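Local coordinates for protein nitrite transporter NirC (Salmonella enterica subsp. enterica serovar Typhimurium, PDB 4FC4) that carries nitrite across the bacterial cytoplasmic membrane, in both uptake and export, as a pentameric channel of the formate/nitrite transporter (FNT) family, at residues B[148-153]-B[226-231]; B[158-163]-B[188-193]; B[89-92]-B[97-100]; B[18-23]-B[105-110]; B[48-53]-B[134-139]. All coordinates share one frame; numbering follows the deposited sequence.

Contact 1 of 5, residues B[148-153]-B[226-231]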
# COMPACT_ATOMS: atom_id res chain seq x y z
N ALA B 148 -35.54 -3.68 8.81
CA ALA B 148 -35.52 -3.13 7.44
C ALA B 148 -36.53 -3.82 6.46
O ALA B 148 -36.75 -5.02 6.55
CB ALA B 148 -34.07 -3.16 6.90
N PRO B 149 -37.13 -3.09 5.50
CA PRO B 149 -38.06 -3.78 4.54
C PRO B 149 -37.44 -4.88 3.64
O PRO B 149 -36.27 -4.79 3.23
CB PRO B 149 -38.57 -2.61 3.65
CG PRO B 149 -38.35 -1.38 4.46
CD PRO B 149 -37.03 -1.64 5.18
N ALA B 150 -38.21 -5.92 3.34
CA ALA B 150 -37.78 -6.99 2.43
C ALA B 150 -37.08 -6.45 1.15
O ALA B 150 -36.09 -7.00 0.68
CB ALA B 150 -38.97 -7.82 2.03
N THR B 151 -37.62 -5.37 0.61
CA THR B 151 -37.29 -4.89 -0.70
C THR B 151 -35.91 -4.30 -0.63
O THR B 151 -35.02 -4.67 -1.42
CB THR B 151 -38.29 -3.81 -1.10
OG1 THR B 151 -39.43 -4.45 -1.66
CG2 THR B 151 -37.69 -2.85 -2.13
N VAL B 152 -35.76 -3.46 0.39
CA VAL B 152 -34.53 -2.79 0.69
C VAL B 152 -33.48 -3.87 0.91
O VAL B 152 -32.38 -3.81 0.32
CB VAL B 152 -34.69 -1.76 1.87
CG1 VAL B 152 -33.34 -1.41 2.55
CG2 VAL B 152 -35.46 -0.49 1.40
N LEU B 153 -33.84 -4.89 1.69
CA LEU B 153 -32.85 -5.92 2.06
C LEU B 153 -32.42 -6.75 0.85
O LEU B 153 -31.23 -7.05 0.67
CB LEU B 153 -33.33 -6.80 3.22
CG LEU B 153 -33.32 -6.10 4.59
CD1 LEU B 153 -33.68 -7.08 5.68
CD2 LEU B 153 -31.97 -5.48 4.91
N LEU B 226 -31.86 -12.51 7.01
CA LEU B 226 -31.19 -13.63 6.32
C LEU B 226 -31.98 -14.13 5.10
O LEU B 226 -31.37 -14.37 4.04
CB LEU B 226 -30.80 -14.75 7.31
CG LEU B 226 -29.74 -14.44 8.39
CD1 LEU B 226 -29.31 -15.70 9.15
CD2 LEU B 226 -28.50 -13.76 7.78
N LEU B 227 -33.32 -14.22 5.20
CA LEU B 227 -34.12 -14.62 4.03
C LEU B 227 -33.92 -13.70 2.82
O LEU B 227 -33.40 -14.13 1.80
CB LEU B 227 -35.60 -14.76 4.33
CG LEU B 227 -36.49 -15.09 3.12
CD1 LEU B 227 -36.11 -16.45 2.49
CD2 LEU B 227 -37.99 -15.07 3.49
N TRP B 228 -34.31 -12.44 2.96
CA TRP B 228 -34.14 -11.46 1.88
C TRP B 228 -32.70 -11.15 1.46
O TRP B 228 -32.41 -11.02 0.26
CB TRP B 228 -35.00 -10.22 2.18
CG TRP B 228 -36.44 -10.65 2.32
CD1 TRP B 228 -37.18 -10.76 3.49
CD2 TRP B 228 -37.33 -11.14 1.26
NE1 TRP B 228 -38.44 -11.22 3.23
CE2 TRP B 228 -38.60 -11.46 1.91
CE3 TRP B 228 -37.22 -11.30 -0.12
CZ2 TRP B 228 -39.70 -11.95 1.19
CZ3 TRP B 228 -38.31 -11.76 -0.85
CH2 TRP B 228 -39.53 -12.10 -0.21
N VAL B 229 -31.77 -11.10 2.40
CA VAL B 229 -30.35 -10.88 2.06
C VAL B 229 -29.78 -12.06 1.29
O VAL B 229 -29.12 -11.88 0.28
CB VAL B 229 -29.54 -10.48 3.29
CG1 VAL B 229 -28.05 -10.29 2.96
CG2 VAL B 229 -30.16 -9.18 3.80
N THR B 230 -30.11 -13.27 1.71
CA THR B 230 -29.70 -14.44 0.95
C THR B 230 -30.25 -14.49 -0.47
O THR B 230 -29.45 -14.67 -1.43
CB THR B 230 -30.06 -15.72 1.70
OG1 THR B 230 -29.42 -15.67 2.98
CG2 THR B 230 -29.64 -17.00 0.89
N LEU B 231 -31.59 -14.36 -0.61
CA LEU B 231 -32.21 -14.34 -1.94
C LEU B 231 -31.53 -13.25 -2.80
O LEU B 231 -31.26 -13.47 -3.98
CB LEU B 231 -33.73 -14.18 -1.90
CG LEU B 231 -34.60 -15.23 -1.15
CD1 LEU B 231 -36.02 -14.74 -0.99
CD2 LEU B 231 -34.60 -16.63 -1.75
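The methyl group of Ala-150 sits over the five-membered ring of the Trp-228 indole, and this face-on approach sets the character of the contact. Its CB lies 3.5 Å from the centroid of that ring of Trp-228, only 4° off the ring normal, which is the geometry of a CH-pi interaction. Over the indole as a whole the methyl is therefore displaced to the pyrrole end, and its nearest ring atom is NE1 of Trp-228, 3.6 Å from Ala-150 CB. The opposite face of the indole meets CD2 of Leu-227, 3.8 Å above the plane near its rim, so the ring of Trp-228 is sandwiched between a methyl of the other helix and one of its own. Trp-228 has CG anti to its carbonyl carbon (chi1 -58°), and this turns one face of the ring to Ala-150.

Leu-153, one helical turn beyond Ala-150, works through its CB, not its branch tips. That atom fits a notch between two side chains, 3.9 Å from Trp-228 CB and 4.0 Å from Val-229 CG2. No hydrogen bond crosses between the segments; the contact consists of CH-pi and apolar packing.

Pro-149 is the N-cap of helix 150-172, so helix 219-248 is met by the first turn of its neighbour. His-224, a turn before Trp-228, accompanies the contact with an edge-to-face meeting with the indole and a hydrogen bond to Ala-148 O. Helix 198-209 packs against Leu-226, Val-229 and Thr-230, while Thr-151 and Val-152 face a second subunit.

Contact 2 of 5, residues B[158-163]-B[188-193]; sequences ALCNWL and LAFIAS
Cys-160 and Leu-163 of helix 150-172 meet Ala-189 and Phe-190 of helix 177-192 in an antiparallel helix pair of the FNT fold. The short segments run at 165° to each other with their axes 9.1 Å apart at closest approach. Helix 177-192 is the first half of a membrane-spanning element that breaks before helix 198-209, an interruption characteristic of this family, and the contact lies toward the C-terminal part of helix 177-192.

The first kind of interaction is sulfur-aromatic. SG of Cys-160 stands above the middle of the Phe-190 ring, 3.6 Å from the centroid and 12° off the normal. Placing SG anti to the backbone N (chi1 169°) extends the thiol toward this ring face. On the other face lies CG1 of Ile-191, set toward the rim.

The second kind is aliphatic. Leu-163 reaches across with one branch: its CD1 is 3.7 Å from Ala-189 CB and 4.0 Å from Phe-190 CB, so the methyl bridges two successive residues of the opposing helix.

Both kinds are buried. Tyr-195 and His-197 of the chain break pack on Cys-160, and Ile-67 of a second subunit packs on Ala-189, placing the pair near a subunit interface.

The chain leaves the contact at Ser-193, where Ala-189 O accepts two bonds, one from Ser-193 N at 3.0 Å and one from Ser-193 OG at 2.7 Å.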
# COMPACT_ATOMS: atom_id res chain seq x y z
N ALA B 158 -28.46 -7.94 -3.24
CA ALA B 158 -28.06 -8.10 -4.64
C ALA B 158 -26.82 -7.23 -4.90
O ALA B 158 -25.84 -7.73 -5.44
CB ALA B 158 -29.21 -7.79 -5.60
N LEU B 159 -26.83 -5.98 -4.44
CA LEU B 159 -25.68 -5.11 -4.70
C LEU B 159 -24.36 -5.60 -4.00
O LEU B 159 -23.26 -5.53 -4.55
CB LEU B 159 -26.03 -3.69 -4.31
CG LEU B 159 -26.89 -2.89 -5.28
CD1 LEU B 159 -27.53 -1.75 -4.52
CD2 LEU B 159 -26.13 -2.36 -6.50
N CYS B 160 -24.50 -6.10 -2.78
CA CYS B 160 -23.39 -6.67 -2.09
C CYS B 160 -22.68 -7.80 -2.89
O CYS B 160 -21.47 -7.72 -3.13
CB CYS B 160 -23.85 -7.21 -0.72
SG CYS B 160 -22.53 -8.20 0.02
N ASN B 161 -23.43 -8.81 -3.32
CA ASN B 161 -22.85 -10.01 -3.88
C ASN B 161 -22.32 -9.83 -5.28
O ASN B 161 -21.45 -10.58 -5.74
CB ASN B 161 -23.80 -11.22 -3.82
CG ASN B 161 -23.04 -12.53 -3.71
OD1 ASN B 161 -21.98 -12.50 -3.15
ND2 ASN B 161 -23.55 -13.67 -4.28
N TRP B 162 -22.87 -8.85 -5.96
CA TRP B 162 -22.23 -8.35 -7.16
C TRP B 162 -20.80 -8.07 -6.82
O TRP B 162 -19.90 -8.59 -7.49
CB TRP B 162 -22.93 -7.06 -7.64
CG TRP B 162 -22.86 -6.93 -9.15
CD1 TRP B 162 -22.08 -7.68 -10.02
CD2 TRP B 162 -23.58 -6.00 -10.00
NE1 TRP B 162 -22.26 -7.30 -11.31
CE2 TRP B 162 -23.15 -6.28 -11.37
CE3 TRP B 162 -24.54 -5.01 -9.78
CZ2 TRP B 162 -23.69 -5.59 -12.49
CZ3 TRP B 162 -25.06 -4.30 -10.90
CH2 TRP B 162 -24.63 -4.58 -12.21
N LEU B 163 -20.59 -7.27 -5.77
CA LEU B 163 -19.27 -6.77 -5.46
C LEU B 163 -18.38 -7.92 -4.94
O LEU B 163 -17.24 -8.05 -5.34
CB LEU B 163 -19.32 -5.57 -4.47
CG LEU B 163 -19.51 -4.25 -5.20
CD1 LEU B 163 -19.96 -3.10 -4.29
CD2 LEU B 163 -18.23 -3.89 -5.98
N LEU B 188 -14.21 -2.76 0.70
CA LEU B 188 -14.43 -1.29 0.91
C LEU B 188 -15.81 -0.85 0.38
O LEU B 188 -16.61 -0.20 1.08
CB LEU B 188 -13.33 -0.47 0.25
CG LEU B 188 -13.42 1.06 0.27
CD1 LEU B 188 -13.58 1.62 1.69
CD2 LEU B 188 -12.16 1.64 -0.33
N ALA B 189 -16.09 -1.25 -0.86
CA ALA B 189 -17.21 -0.73 -1.59
C ALA B 189 -18.53 -1.30 -1.00
O ALA B 189 -19.46 -0.52 -0.80
CB ALA B 189 -17.10 -1.07 -3.09
N PHE B 190 -18.63 -2.59 -0.74
CA PHE B 190 -19.93 -3.08 -0.28
C PHE B 190 -20.26 -2.63 1.14
O PHE B 190 -21.39 -2.22 1.41
CB PHE B 190 -20.14 -4.57 -0.56
CG PHE B 190 -20.07 -5.46 0.66
CD1 PHE B 190 -21.07 -5.41 1.67
CD2 PHE B 190 -19.04 -6.40 0.78
CE1 PHE B 190 -20.98 -6.22 2.79
CE2 PHE B 190 -18.99 -7.23 1.89
CZ PHE B 190 -19.94 -7.13 2.90
N ILE B 191 -19.28 -2.68 2.05
CA ILE B 191 -19.53 -2.30 3.45
C ILE B 191 -19.81 -0.79 3.48
O ILE B 191 -20.84 -0.36 4.00
CB ILE B 191 -18.31 -2.63 4.37
CG1 ILE B 191 -18.08 -4.13 4.53
CG2 ILE B 191 -18.44 -1.94 5.74
CD1 ILE B 191 -18.98 -4.74 5.61
N ALA B 192 -18.89 0.01 2.95
CA ALA B 192 -19.06 1.46 2.99
C ALA B 192 -20.31 1.96 2.27
O ALA B 192 -20.86 2.96 2.67
CB ALA B 192 -17.79 2.21 2.49
N SER B 193 -20.80 1.28 1.24
CA SER B 193 -21.99 1.76 0.54
C SER B 193 -23.28 1.41 1.30
O SER B 193 -24.33 1.84 0.89
CB SER B 193 -22.06 1.17 -0.88
OG SER B 193 -20.92 1.51 -1.68

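Contact 3 of 5, residues B[89-92]-B[97-100]; sequences LGVK and SHGQ
Val-91 meets Ser-97 and His-98 across a tight helical hairpin, in which helix 80-93 ends and helix 98-125 begins after only a few residues. The valine divides its two methyls between different kinds of surface. Having CG1 anti to the backbone N (chi1 173°) places that methyl against a face of the His-98 imidazole, while CG2 meets the backbone of Ser-97.

CG1 of Val-91 is centred on this face of the His-98 ring, 3.7 Å from the centroid and 11° off its normal, a CH-pi contact. The two side chains cross at about a right angle. The CB of His-98 starts out facing away from helix 80-93; its CG lies beside the backbone N, anti to the carbonyl carbon (chi1 -84°), and this folds the ring back over the valine. CG2 of Val-91 rests 3.5 Å from Ser-97 O, a van der Waals contact with the last carbonyl before the new helix.

The hairpin lies far from the centre of the chain, on the surface. Lys-92, next along, packs on Leu-243, Trp-246 and Tyr-247 of helix 219-248. Leu-89 packs on Ile-6 and Cys-9 of helix 3-22.

Ser-97 is the N-cap of helix 98-125. Its OG accepts a hydrogen bond from Gln-100 N at 3.0 Å, with an N-H...O angle of 155°, satisfying an amide in the first turn.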
# COMPACT_ATOMS: atom_id res chain seq x y z
N LEU B 89 -22.23 -21.12 -13.26
CA LEU B 89 -21.30 -21.36 -14.35
C LEU B 89 -21.09 -22.84 -14.55
O LEU B 89 -20.98 -23.30 -15.69
CB LEU B 89 -19.95 -20.61 -14.12
CG LEU B 89 -20.14 -19.09 -14.25
CD1 LEU B 89 -18.90 -18.29 -13.89
CD2 LEU B 89 -20.57 -18.74 -15.66
N GLY B 90 -21.04 -23.61 -13.47
CA GLY B 90 -20.97 -25.09 -13.56
C GLY B 90 -22.16 -25.72 -14.28
O GLY B 90 -21.98 -26.57 -15.19
N VAL B 91 -23.37 -25.29 -13.92
CA VAL B 91 -24.58 -25.79 -14.62
C VAL B 91 -24.51 -25.39 -16.10
O VAL B 91 -24.72 -26.22 -16.98
CB VAL B 91 -25.91 -25.31 -13.95
CG1 VAL B 91 -27.13 -25.69 -14.77
CG2 VAL B 91 -26.02 -25.86 -12.52
N LYS B 92 -24.18 -24.13 -16.35
CA LYS B 92 -24.10 -23.60 -17.72
C LYS B 92 -23.02 -24.33 -18.58
O LYS B 92 -23.25 -24.67 -19.73
CB LYS B 92 -23.91 -22.06 -17.69
CG LYS B 92 -25.23 -21.27 -17.60
CD LYS B 92 -25.87 -21.17 -18.99
CE LYS B 92 -27.38 -21.07 -18.97
NZ LYS B 92 -27.94 -22.01 -19.95
N SER B 97 -25.06 -30.72 -12.67
CA SER B 97 -26.48 -30.54 -13.02
C SER B 97 -27.15 -29.43 -12.19
O SER B 97 -26.63 -29.05 -11.13
CB SER B 97 -27.25 -31.84 -12.81
OG SER B 97 -27.40 -32.08 -11.43
N HIS B 98 -28.28 -28.90 -12.70
CA HIS B 98 -29.21 -28.02 -11.96
C HIS B 98 -29.42 -28.60 -10.59
O HIS B 98 -29.36 -27.87 -9.57
CB HIS B 98 -30.59 -27.92 -12.66
CG HIS B 98 -30.68 -26.90 -13.80
ND1 HIS B 98 -30.85 -27.27 -15.11
CD2 HIS B 98 -30.66 -25.49 -13.79
CE1 HIS B 98 -30.92 -26.16 -15.89
NE2 HIS B 98 -30.80 -25.07 -15.08
N GLY B 99 -29.69 -29.90 -10.55
CA GLY B 99 -30.01 -30.62 -9.31
C GLY B 99 -28.87 -30.52 -8.30
O GLY B 99 -29.10 -30.30 -7.11
N GLN B 100 -27.64 -30.67 -8.78
CA GLN B 100 -26.45 -30.58 -7.94
C GLN B 100 -26.29 -29.19 -7.37
O GLN B 100 -25.95 -29.06 -6.20
CB GLN B 100 -25.18 -30.99 -8.71
CG GLN B 100 -25.03 -32.50 -8.83
CD GLN B 100 -23.88 -32.92 -9.72
OE1 GLN B 100 -22.96 -33.62 -9.28
NE2 GLN B 100 -23.92 -32.50 -10.98

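Contact 4 of 5, residues B[18-23]-B[105-110]; sequences RLSANN and LPQTWL
Ser-20 and Gln-107 approach each other from two helices as single polar side chains. OG of Ser-20 and NE2 of Gln-107 are 3.2 Å apart. The amide meets the hydroxyl with its nitrogen end, since Gln-107 OE1 lies farther off, 4.0 Å from Ser-20 OG. The backbones keep their distance, with the CA atoms of Ser-20 and Gln-107 8.7 Å apart, and only about 60 Å² of surface is buried between the segments.

Reach is supplied by both side chains. The hydroxyl of Ser-20 extends opposite to its own backbone N (chi1 179°), and Gln-107 runs out extended beyond CG (chi2 -162°), carrying its amide to the serine.

The side chain of Phe-27 on helix 24-51 touches Ser-20, Gln-107 and Thr-108. The contact brings the amino-terminal helix 3-22, which precedes the first predicted transmembrane helix of this FNT protein, beside helix 98-125, with Phe-27 shared by both.

Farther out, helix 3-22 gives way to helix 24-51 at Asn-23, whose OD1 caps Gly-26 N. Thr-249 of a third subunit packs on Asn-23. Helix 98-125 is kinked at Pro-106, whose N makes no bond to the preceding turn; past the kink Trp-109 N bonds to Leu-105 O at 3.0 Å and Leu-110 N to Pro-106 O at 2.9 Å. One residue past Gln-107, Thr-108 OG1 is hydrogen-bonded to His-83 ND1 and to Ile-104 O.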
# COMPACT_ATOMS: atom_id res chain seq x y z
N ARG B 18 -17.77 -32.67 -5.95
CA ARG B 18 -17.08 -33.93 -5.58
C ARG B 18 -16.87 -33.93 -4.08
O ARG B 18 -17.07 -34.95 -3.41
CB ARG B 18 -15.76 -34.20 -6.35
CG ARG B 18 -15.97 -34.67 -7.79
CD ARG B 18 -14.69 -35.10 -8.51
NE ARG B 18 -13.74 -34.00 -8.55
CZ ARG B 18 -13.69 -33.07 -9.51
NH1 ARG B 18 -12.81 -32.12 -9.41
NH2 ARG B 18 -14.52 -33.10 -10.55
N LEU B 19 -16.53 -32.75 -3.57
CA LEU B 19 -16.32 -32.57 -2.15
C LEU B 19 -17.59 -32.90 -1.36
O LEU B 19 -17.53 -33.65 -0.40
CB LEU B 19 -15.82 -31.17 -1.85
CG LEU B 19 -15.49 -30.86 -0.39
CD1 LEU B 19 -14.35 -31.76 0.02
CD2 LEU B 19 -15.10 -29.38 -0.21
N SER B 20 -18.73 -32.35 -1.78
CA SER B 20 -19.99 -32.53 -1.11
C SER B 20 -20.37 -34.01 -0.98
O SER B 20 -20.77 -34.48 0.08
CB SER B 20 -21.06 -31.74 -1.86
OG SER B 20 -22.34 -31.90 -1.26
N ALA B 21 -20.19 -34.76 -2.07
CA ALA B 21 -20.67 -36.12 -2.15
C ALA B 21 -19.64 -37.11 -1.62
O ALA B 21 -20.01 -38.10 -1.02
CB ALA B 21 -21.06 -36.44 -3.58
N ASN B 22 -18.35 -36.86 -1.83
CA ASN B 22 -17.31 -37.86 -1.50
C ASN B 22 -16.63 -37.68 -0.15
O ASN B 22 -15.99 -38.60 0.38
CB ASN B 22 -16.22 -37.93 -2.58
CG ASN B 22 -16.77 -38.11 -4.00
OD1 ASN B 22 -17.88 -38.62 -4.23
ND2 ASN B 22 -15.97 -37.67 -4.96
N ASN B 23 -16.71 -36.48 0.41
CA ASN B 23 -16.03 -36.21 1.67
C ASN B 23 -16.90 -35.18 2.42
O ASN B 23 -16.48 -34.02 2.61
CB ASN B 23 -14.57 -35.75 1.41
CG ASN B 23 -13.78 -35.43 2.69
OD1 ASN B 23 -14.20 -35.71 3.82
ND2 ASN B 23 -12.61 -34.83 2.51
N LEU B 105 -26.11 -25.61 -2.52
CA LEU B 105 -26.19 -24.24 -2.00
C LEU B 105 -26.71 -24.19 -0.54
O LEU B 105 -26.10 -23.52 0.28
CB LEU B 105 -27.01 -23.31 -2.92
CG LEU B 105 -26.32 -22.79 -4.18
CD1 LEU B 105 -27.34 -22.05 -5.01
CD2 LEU B 105 -25.10 -21.87 -3.86
N PRO B 106 -27.84 -24.89 -0.23
CA PRO B 106 -28.35 -24.83 1.16
C PRO B 106 -27.37 -25.43 2.20
O PRO B 106 -27.27 -24.92 3.34
CB PRO B 106 -29.68 -25.66 1.10
CG PRO B 106 -29.66 -26.38 -0.23
CD PRO B 106 -28.80 -25.53 -1.15
N GLN B 107 -26.70 -26.53 1.84
CA GLN B 107 -25.63 -27.06 2.67
C GLN B 107 -24.50 -26.03 2.93
O GLN B 107 -24.04 -25.91 4.09
CB GLN B 107 -24.95 -28.23 1.99
CG GLN B 107 -25.84 -29.39 1.60
CD GLN B 107 -24.97 -30.63 1.35
OE1 GLN B 107 -25.51 -31.71 1.21
NE2 GLN B 107 -23.60 -30.46 1.31
N THR B 108 -24.04 -25.34 1.89
CA THR B 108 -22.91 -24.41 2.07
C THR B 108 -23.39 -23.34 3.04
O THR B 108 -22.71 -22.96 3.98
CB THR B 108 -22.46 -23.77 0.75
OG1 THR B 108 -22.38 -24.75 -0.30
CG2 THR B 108 -21.07 -23.03 0.92
N TRP B 109 -24.60 -22.85 2.79
CA TRP B 109 -25.26 -21.90 3.65
C TRP B 109 -25.26 -22.36 5.09
O TRP B 109 -24.86 -21.59 5.96
CB TRP B 109 -26.71 -21.74 3.17
CG TRP B 109 -27.40 -20.54 3.72
CD1 TRP B 109 -27.49 -19.27 3.14
CD2 TRP B 109 -28.11 -20.42 4.99
NE1 TRP B 109 -28.21 -18.43 3.93
CE2 TRP B 109 -28.61 -19.04 5.06
CE3 TRP B 109 -28.44 -21.32 6.04
CZ2 TRP B 109 -29.37 -18.58 6.14
CZ3 TRP B 109 -29.21 -20.83 7.12
CH2 TRP B 109 -29.69 -19.51 7.15
N LEU B 110 -25.74 -23.59 5.36
CA LEU B 110 -25.82 -24.13 6.73
C LEU B 110 -24.44 -24.21 7.39
O LEU B 110 -24.31 -23.86 8.60
CB LEU B 110 -26.54 -25.48 6.79
CG LEU B 110 -28.09 -25.50 6.57
CD1 LEU B 110 -28.65 -26.91 6.46
CD2 LEU B 110 -28.91 -24.69 7.60

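Contact 5 of 5, residues B[48-53]-B[134-139]; sequences LGNLLD and DTSIVH
Gly-49 and Asn-50, near the end of helix 24-51, receive the side chain of Ile-137 at the start of helix 137-147. At Gly-49 the contact is with bare backbone: CD1 of Ile-137 comes within 3.6 Å of Gly-49 C, and the same methyl is 3.5 Å from Asn-50 N. With CG1 between its backbone N and carbonyl carbon (chi1 67°), the CG1-CD1 arm of Ile-137 is directed onto this backbone.

Asn-50 comes next and runs past Ile-137 in the opposite direction. Its OD1 accepts a nearly straight hydrogen bond from Ile-137 N, 3.0 Å long with an N-H...O angle of 173°, although the donor is tilted 35° out of the carbonyl plane. The same OD1 also touches Ile-137 CG2, at 3.6 Å.

Ser-136 is the N-cap of helix 137-147: its OG accepts from Val-138 N at 3.1 Å and is also hydrogen-bonded to Leu-130 O. Two successive amides of the first turn therefore have different side-chain acceptors, Asn-50 from another helix and Ser-136 from within. Such a pairing satisfies buried N-H groups at a helix start, and the oxygens would be expected to offset its partial positive charge.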
# COMPACT_ATOMS: atom_id res chain seq x y z
N LEU B 48 -13.57 -1.70 15.58
CA LEU B 48 -13.01 -0.44 15.22
C LEU B 48 -14.10 0.64 15.15
O LEU B 48 -13.91 1.75 15.67
CB LEU B 48 -12.23 -0.56 13.90
CG LEU B 48 -11.00 -1.51 13.94
CD1 LEU B 48 -10.41 -1.64 12.53
CD2 LEU B 48 -9.95 -1.00 14.91
N GLY B 49 -15.21 0.30 14.51
CA GLY B 49 -16.30 1.24 14.28
C GLY B 49 -16.88 1.66 15.58
O GLY B 49 -17.26 2.82 15.73
N ASN B 50 -16.91 0.74 16.55
CA ASN B 50 -17.50 0.99 17.88
C ASN B 50 -16.83 2.13 18.61
O ASN B 50 -17.47 2.74 19.43
CB ASN B 50 -17.59 -0.27 18.78
CG ASN B 50 -18.63 -0.09 19.92
OD1 ASN B 50 -19.79 0.26 19.68
ND2 ASN B 50 -18.23 -0.35 21.14
N LEU B 51 -15.59 2.47 18.28
CA LEU B 51 -14.90 3.55 18.98
C LEU B 51 -14.86 4.86 18.23
O LEU B 51 -14.41 5.84 18.77
CB LEU B 51 -13.49 3.15 19.32
CG LEU B 51 -13.21 1.94 20.24
CD1 LEU B 51 -11.80 1.43 19.90
CD2 LEU B 51 -13.34 2.23 21.73
N LEU B 52 -15.28 4.87 16.98
CA LEU B 52 -15.17 6.06 16.15
C LEU B 52 -16.49 6.81 16.03
O LEU B 52 -17.59 6.24 16.20
CB LEU B 52 -14.75 5.69 14.75
CG LEU B 52 -13.49 4.88 14.74
CD1 LEU B 52 -13.15 4.38 13.34
CD2 LEU B 52 -12.34 5.66 15.42
N ASP B 53 -16.37 8.07 15.68
CA ASP B 53 -17.50 8.88 15.31
C ASP B 53 -18.32 8.23 14.18
O ASP B 53 -17.75 7.61 13.26
CB ASP B 53 -16.96 10.23 14.91
CG ASP B 53 -18.02 11.23 14.74
OD1 ASP B 53 -18.63 11.24 13.64
OD2 ASP B 53 -18.23 12.00 15.70
N ASP B 134 -25.42 -2.17 26.05
CA ASP B 134 -26.61 -1.94 25.18
C ASP B 134 -26.38 -0.92 24.05
O ASP B 134 -26.97 -0.98 22.96
CB ASP B 134 -27.86 -1.55 26.01
CG ASP B 134 -27.75 -0.16 26.71
OD1 ASP B 134 -26.65 0.44 26.80
OD2 ASP B 134 -28.78 0.34 27.19
N THR B 135 -25.47 0.01 24.31
CA THR B 135 -25.18 1.02 23.33
C THR B 135 -24.26 0.59 22.18
O THR B 135 -24.14 1.33 21.20
CB THR B 135 -24.61 2.27 23.97
OG1 THR B 135 -24.48 3.24 22.93
CG2 THR B 135 -23.24 2.01 24.55
N SER B 136 -23.60 -0.58 22.30
CA SER B 136 -22.74 -1.10 21.27
C SER B 136 -23.34 -1.06 19.85
O SER B 136 -24.52 -1.47 19.63
CB SER B 136 -22.34 -2.55 21.60
OG SER B 136 -21.73 -3.22 20.47
N ILE B 137 -22.50 -0.68 18.88
CA ILE B 137 -22.96 -0.64 17.49
C ILE B 137 -23.37 -2.01 16.96
O ILE B 137 -24.14 -2.07 16.01
CB ILE B 137 -22.01 0.12 16.51
CG1 ILE B 137 -20.67 -0.59 16.30
CG2 ILE B 137 -21.79 1.55 17.01
CD1 ILE B 137 -19.92 -0.13 15.02
N VAL B 138 -22.83 -3.07 17.55
CA VAL B 138 -23.27 -4.44 17.26
C VAL B 138 -24.77 -4.52 17.47
O VAL B 138 -25.49 -5.03 16.61
CB VAL B 138 -22.48 -5.53 18.09
CG1 VAL B 138 -23.24 -6.84 18.29
CG2 VAL B 138 -21.11 -5.84 17.46
N HIS B 139 -25.27 -3.97 18.57
CA HIS B 139 -26.75 -4.00 18.82
C HIS B 139 -27.57 -3.06 17.98
O HIS B 139 -28.62 -3.48 17.47
CB HIS B 139 -27.09 -3.85 20.29
CG HIS B 139 -26.38 -4.86 21.13
ND1 HIS B 139 -25.66 -4.52 22.21
CD2 HIS B 139 -26.21 -6.23 20.94
CE1 HIS B 139 -25.09 -5.63 22.72
NE2 HIS B 139 -25.44 -6.68 21.95

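How the contacts relate
All five contacts belong to the one FNT fold, and each joins segments on or at the ends of helices. Contacts 1 and 2 share helix 150-172, their centres 14 Å apart, with contact 2 nested inside the loop closed by contact 1; both border a second subunit. Contacts 3 and 4 share helix 98-125, also 14 Å apart, with contact 3 nested inside contact 4. Contact 5, joining helices 24-51 and 137-147, alternates with contact 4 along the chain and lies about 42 Å from contact 3. A probable 3.2 Å hydrogen bond, Thr-230 OG1 to Trp-109 NE1, links the two helix-sharing pairs. Contacts 1, 4 and 5 thus connect sequence-distant helices within one subunit of the pentamer.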